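Local structure of glucose-6-phosphate isomerase (Thermus thermophilus, 1ZZG) at residues W65-S77 against L113-K125. The protein probably catalyses the reversible isomerization of glucose 6-phosphate to fructose 6-phosphate, a step shared by glycolysis and gluconeogenesis. Numbering follows the deposited sequence.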
loop_
_atom_site.group_PDB
_atom_site.type_symbol
_atom_site.label_atom_id
_atom_site.label_comp_id
_atom_site.label_asym_id
_atom_site.label_seq_id
_atom_site.Cartn_x
_atom_site.Cartn_y
_atom_site.Cartn_z
ATOM N N TRP A 65 -24.375 3.309 19.617
ATOM C CA TRP A 65 -24.297 1.853 19.722
ATOM C C TRP A 65 -23.318 1.208 18.738
ATOM O O TRP A 65 -22.965 0.038 18.890
ATOM C CB TRP A 65 -25.679 1.241 19.497
ATOM C CG TRP A 65 -26.308 1.706 18.221
ATOM C CD1 TRP A 65 -27.125 2.792 18.055
ATOM C CD2 TRP A 65 -26.119 1.145 16.919
ATOM N NE1 TRP A 65 -27.453 2.940 16.727
ATOM C CE2 TRP A 65 -26.849 1.944 16.007
ATOM C CE3 TRP A 65 -25.402 0.044 16.432
ATOM C CZ2 TRP A 65 -26.881 1.676 14.633
ATOM C CZ3 TRP A 65 -25.434 -0.224 15.064
ATOM C CH2 TRP A 65 -26.168 0.590 14.182
ATOM N N VAL A 66 -22.890 1.958 17.728
ATOM C CA VAL A 66 -21.977 1.419 16.723
ATOM C C VAL A 66 -20.568 1.129 17.241
ATOM O O VAL A 66 -19.898 2.013 17.775
ATOM C CB VAL A 66 -21.859 2.370 15.503
ATOM C CG1 VAL A 66 -20.806 1.843 14.530
ATOM C CG2 VAL A 66 -23.205 2.492 14.803
ATOM N N GLU A 67 -20.134 -0.119 17.074
ATOM C CA GLU A 67 -18.797 -0.546 17.479
ATOM C C GLU A 67 -18.017 -0.950 16.234
ATOM O O GLU A 67 -16.789 -0.959 16.231
ATOM C CB GLU A 67 -18.866 -1.731 18.443
ATOM C CG GLU A 67 -19.145 -1.354 19.892
ATOM C CD GLU A 67 -19.067 -2.549 20.830
ATOM O OE1 GLU A 67 -18.123 -3.358 20.690
ATOM O OE2 GLU A 67 -19.940 -2.677 21.714
ATOM N N ASP A 68 -18.744 -1.301 15.179
ATOM C CA ASP A 68 -18.124 -1.694 13.920
ATOM C C ASP A 68 -18.783 -0.937 12.775
ATOM O O ASP A 68 -20.003 -0.947 12.624
ATOM C CB ASP A 68 -18.253 -3.208 13.717
ATOM C CG ASP A 68 -17.401 -4.003 14.699
ATOM O OD1 ASP A 68 -16.214 -4.261 14.399
ATOM O OD2 ASP A 68 -17.913 -4.355 15.784
ATOM N N PHE A 69 -17.959 -0.268 11.975
ATOM C CA PHE A 69 -18.428 0.515 10.836
ATOM C C PHE A 69 -17.943 -0.168 9.559
ATOM O O PHE A 69 -16.743 -0.185 9.283
ATOM C CB PHE A 69 -17.838 1.927 10.923
ATOM C CG PHE A 69 -18.426 2.903 9.947
ATOM C CD1 PHE A 69 -19.344 3.857 10.371
ATOM C CD2 PHE A 69 -18.043 2.890 8.609
ATOM C CE1 PHE A 69 -19.874 4.788 9.476
ATOM C CE2 PHE A 69 -18.567 3.813 7.708
ATOM C CZ PHE A 69 -19.485 4.766 8.144
ATOM N N VAL A 70 -18.865 -0.738 8.789
ATOM C CA VAL A 70 -18.496 -1.414 7.547
ATOM C C VAL A 70 -18.754 -0.490 6.359
ATOM O O VAL A 70 -19.905 -0.232 5.999
ATOM C CB VAL A 70 -19.307 -2.730 7.346
ATOM C CG1 VAL A 70 -18.979 -3.347 5.988
ATOM C CG2 VAL A 70 -18.993 -3.720 8.476
ATOM N N LEU A 71 -17.684 0.016 5.754
ATOM C CA LEU A 71 -17.842 0.902 4.610
ATOM C C LEU A 71 -17.745 0.103 3.319
ATOM O O LEU A 71 -16.685 -0.415 2.978
ATOM C CB LEU A 71 -16.771 2.002 4.625
ATOM C CG LEU A 71 -17.034 3.266 3.789
ATOM C CD1 LEU A 71 -15.915 4.275 4.063
ATOM C CD2 LEU A 71 -17.114 2.931 2.295
ATOM N N ILE A 72 -18.862 -0.014 2.610
ATOM C CA ILE A 72 -18.874 -0.736 1.346
ATOM C C ILE A 72 -18.697 0.314 0.258
ATOM O O ILE A 72 -19.630 1.054 -0.070
ATOM C CB ILE A 72 -20.204 -1.501 1.122
ATOM C CG1 ILE A 72 -20.500 -2.406 2.326
ATOM C CG2 ILE A 72 -20.104 -2.331 -0.159
ATOM C CD1 ILE A 72 -21.720 -3.323 2.165
ATOM N N GLY A 73 -17.484 0.395 -0.281
ATOM C CA GLY A 73 -17.204 1.381 -1.306
ATOM C C GLY A 73 -15.835 1.129 -1.892
ATOM O O GLY A 73 -15.001 0.449 -1.284
ATOM N N ILE A 74 -15.579 1.700 -3.061
ATOM C CA ILE A 74 -14.307 1.463 -3.710
ATOM C C ILE A 74 -13.778 2.714 -4.409
ATOM O O ILE A 74 -14.541 3.611 -4.760
ATOM C CB ILE A 74 -14.474 0.288 -4.702
ATOM C CG1 ILE A 74 -13.116 -0.311 -5.063
ATOM C CG2 ILE A 74 -15.220 0.752 -5.944
ATOM C CD1 ILE A 74 -13.246 -1.636 -5.786
ATOM N N GLY A 75 -12.463 2.777 -4.592
ATOM C CA GLY A 75 -11.873 3.930 -5.242
ATOM C C GLY A 75 -12.118 5.226 -4.486
ATOM O O GLY A 75 -11.728 5.366 -3.329
ATOM N N GLY A 76 -12.772 6.177 -5.143
ATOM C CA GLY A 76 -13.043 7.457 -4.515
ATOM C C GLY A 76 -13.923 7.360 -3.282
ATOM O O GLY A 76 -13.915 8.254 -2.440
ATOM N N SER A 77 -14.673 6.271 -3.164
ATOM C CA SER A 77 -15.560 6.090 -2.021
ATOM C C SER A 77 -14.904 5.328 -0.872
ATOM O O SER A 77 -15.546 5.056 0.144
ATOM C CB SER A 77 -16.827 5.358 -2.463
ATOM O OG SER A 77 -17.540 6.118 -3.418
ATOM N N LEU A 113 -18.565 -10.379 12.961
ATOM C CA LEU A 113 -19.197 -9.146 13.408
ATOM C C LEU A 113 -20.541 -9.402 14.084
ATOM O O LEU A 113 -21.273 -10.311 13.702
ATOM C CB LEU A 113 -19.418 -8.189 12.228
ATOM C CG LEU A 113 -18.218 -7.609 11.468
ATOM C CD1 LEU A 113 -18.725 -6.724 10.333
ATOM C CD2 LEU A 113 -17.342 -6.805 12.413
ATOM N N ASP A 114 -20.853 -8.599 15.094
ATOM C CA ASP A 114 -22.131 -8.706 15.783
ATOM C C ASP A 114 -23.059 -7.735 15.052
ATOM O O ASP A 114 -22.862 -6.524 15.112
ATOM C CB ASP A 114 -22.002 -8.271 17.243
ATOM C CG ASP A 114 -23.312 -8.400 18.008
ATOM O OD1 ASP A 114 -24.380 -8.484 17.367
ATOM O OD2 ASP A 114 -23.275 -8.409 19.255
ATOM N N PRO A 115 -24.079 -8.256 14.348
ATOM C CA PRO A 115 -25.018 -7.401 13.612
ATOM C C PRO A 115 -25.559 -6.238 14.444
ATOM O O PRO A 115 -25.677 -5.111 13.960
ATOM C CB PRO A 115 -26.122 -8.372 13.204
ATOM C CG PRO A 115 -25.389 -9.650 13.024
ATOM C CD PRO A 115 -24.457 -9.674 14.221
ATOM N N ARG A 116 -25.879 -6.515 15.703
ATOM C CA ARG A 116 -26.426 -5.495 16.589
ATOM C C ARG A 116 -25.486 -4.322 16.840
ATOM O O ARG A 116 -25.930 -3.241 17.226
ATOM C CB ARG A 116 -26.809 -6.110 17.934
ATOM C CG ARG A 116 -27.722 -7.321 17.852
ATOM C CD ARG A 116 -28.443 -7.498 19.175
ATOM N NE ARG A 116 -29.437 -6.441 19.362
ATOM C CZ ARG A 116 -29.787 -5.928 20.538
ATOM N NH1 ARG A 116 -29.223 -6.365 21.659
ATOM N NH2 ARG A 116 -30.710 -4.974 20.593
ATOM N N LYS A 117 -24.191 -4.541 16.633
ATOM C CA LYS A 117 -23.187 -3.501 16.857
ATOM C C LYS A 117 -22.570 -3.005 15.555
ATOM O O LYS A 117 -21.598 -2.247 15.573
ATOM C CB LYS A 117 -22.057 -4.045 17.733
ATOM C CG LYS A 117 -22.456 -4.501 19.121
ATOM C CD LYS A 117 -21.268 -5.200 19.765
ATOM C CE LYS A 117 -21.379 -5.270 21.277
ATOM N NZ LYS A 117 -20.119 -5.803 21.875
ATOM N N THR A 118 -23.140 -3.425 14.430
ATOM C CA THR A 118 -22.609 -3.056 13.127
ATOM C C THR A 118 -23.442 -2.051 12.335
ATOM O O THR A 118 -24.661 -2.182 12.232
ATOM C CB THR A 118 -22.429 -4.316 12.242
ATOM O OG1 THR A 118 -21.601 -5.269 12.923
ATOM C CG2 THR A 118 -21.795 -3.952 10.908
ATOM N N LEU A 119 -22.770 -1.040 11.790
ATOM C CA LEU A 119 -23.429 -0.051 10.947
ATOM C C LEU A 119 -22.811 -0.213 9.564
ATOM O O LEU A 119 -21.585 -0.238 9.427
ATOM C CB LEU A 119 -23.183 1.377 11.443
ATOM C CG LEU A 119 -23.749 2.443 10.496
ATOM C CD1 LEU A 119 -25.266 2.287 10.385
ATOM C CD2 LEU A 119 -23.395 3.827 10.998
ATOM N N VAL A 120 -23.652 -0.341 8.546
ATOM C CA VAL A 120 -23.166 -0.501 7.186
ATOM C C VAL A 120 -23.394 0.797 6.413
ATOM O O VAL A 120 -24.489 1.357 6.432
ATOM C CB VAL A 120 -23.889 -1.664 6.476
ATOM C CG1 VAL A 120 -23.332 -1.851 5.069
ATOM C CG2 VAL A 120 -23.720 -2.944 7.287
ATOM N N ASN A 121 -22.348 1.271 5.747
ATOM C CA ASN A 121 -22.414 2.507 4.975
ATOM C C ASN A 121 -22.091 2.210 3.516
ATOM O O ASN A 121 -20.933 1.946 3.175
ATOM C CB ASN A 121 -21.405 3.518 5.543
ATOM C CG ASN A 121 -21.396 4.849 4.797
ATOM O OD1 ASN A 121 -20.431 5.606 4.896
ATOM N ND2 ASN A 121 -22.470 5.144 4.060
ATOM N N ALA A 122 -23.112 2.230 2.662
ATOM C CA ALA A 122 -22.920 1.979 1.238
ATOM C C ALA A 122 -22.597 3.310 0.571
ATOM O O ALA A 122 -23.434 4.217 0.535
ATOM C CB ALA A 122 -24.171 1.382 0.636
ATOM N N VAL A 123 -21.388 3.415 0.032
ATOM C CA VAL A 123 -20.932 4.646 -0.595
ATOM C C VAL A 123 -20.621 4.496 -2.077
ATOM O O VAL A 123 -19.795 3.667 -2.468
ATOM C CB VAL A 123 -19.660 5.171 0.105
ATOM C CG1 VAL A 123 -19.373 6.600 -0.351
ATOM C CG2 VAL A 123 -19.826 5.097 1.624
ATOM N N SER A 124 -21.281 5.312 -2.895
ATOM C CA SER A 124 -21.078 5.307 -4.343
ATOM C C SER A 124 -21.701 6.567 -4.940
ATOM O O SER A 124 -22.880 6.844 -4.713
ATOM C CB SER A 124 -21.728 4.075 -4.974
ATOM O OG SER A 124 -21.620 4.124 -6.390
ATOM N N LYS A 125 -20.919 7.331 -5.701
ATOM C CA LYS A 125 -21.438 8.554 -6.307
ATOM C C LYS A 125 -22.523 8.236 -7.335
ATOM O O LYS A 125 -23.628 8.766 -7.256
ATOM C CB LYS A 125 -20.316 9.355 -6.980
ATOM C CG LYS A 125 -20.810 10.645 -7.629
ATOM C CD LYS A 125 -19.682 11.417 -8.306
ATOM C CE LYS A 125 -20.210 12.665 -9.008
ATOM N NZ LYS A 125 -20.776 13.646 -8.040
HETATM O O HOH W 1 -19.032 -6.886 16.434
HETATM O O HOH W 2 -18.238 2.735 -4.424
#
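V70 and L119 join two neighbouring parallel strands, 68-72 and 118-124, in the five-stranded sheet of a SIS domain, the αβα fold of phosphoglucose isomerases. Parallel pairing follows from the 19° between strand directions and from the alternation in which V70 N donates to L119 O (2.8 Å) and N121 N to V70 O.

Packing is tight on the face of F69, L119 and N121, which helix 193-201 covers. With CG anti to the backbone N (chi1 -170°), the F69 ring reaches along the sheet, placing CZ 3.5 Å from N121 CB; ring and amide planes stand 83° apart, and the N121 amide nitrogen bonds onward to V156 O and T158. V66 CG2 presses on L119 CB at 3.5 Å. Further along the strands, L71 CD2 meets V123 CG2 (3.5 Å).

The N-terminal end of the pair is looser: E67 and K117 are partly exposed and R116 lies at the surface. E67 and K117 extend alongside each other in a common direction and close a salt bridge between E67 OE2 and K117 NZ (3.1 Å). A methionine in place of K117 would probably leave E67 OE2 without this charged mate. Deeper in, K117 O accepts from both E67 N and D68 N. D68 OD2 forms a salt bridge with R94, and water 1 donates to the same oxygen at 2.8 Å while accepting from D114 N.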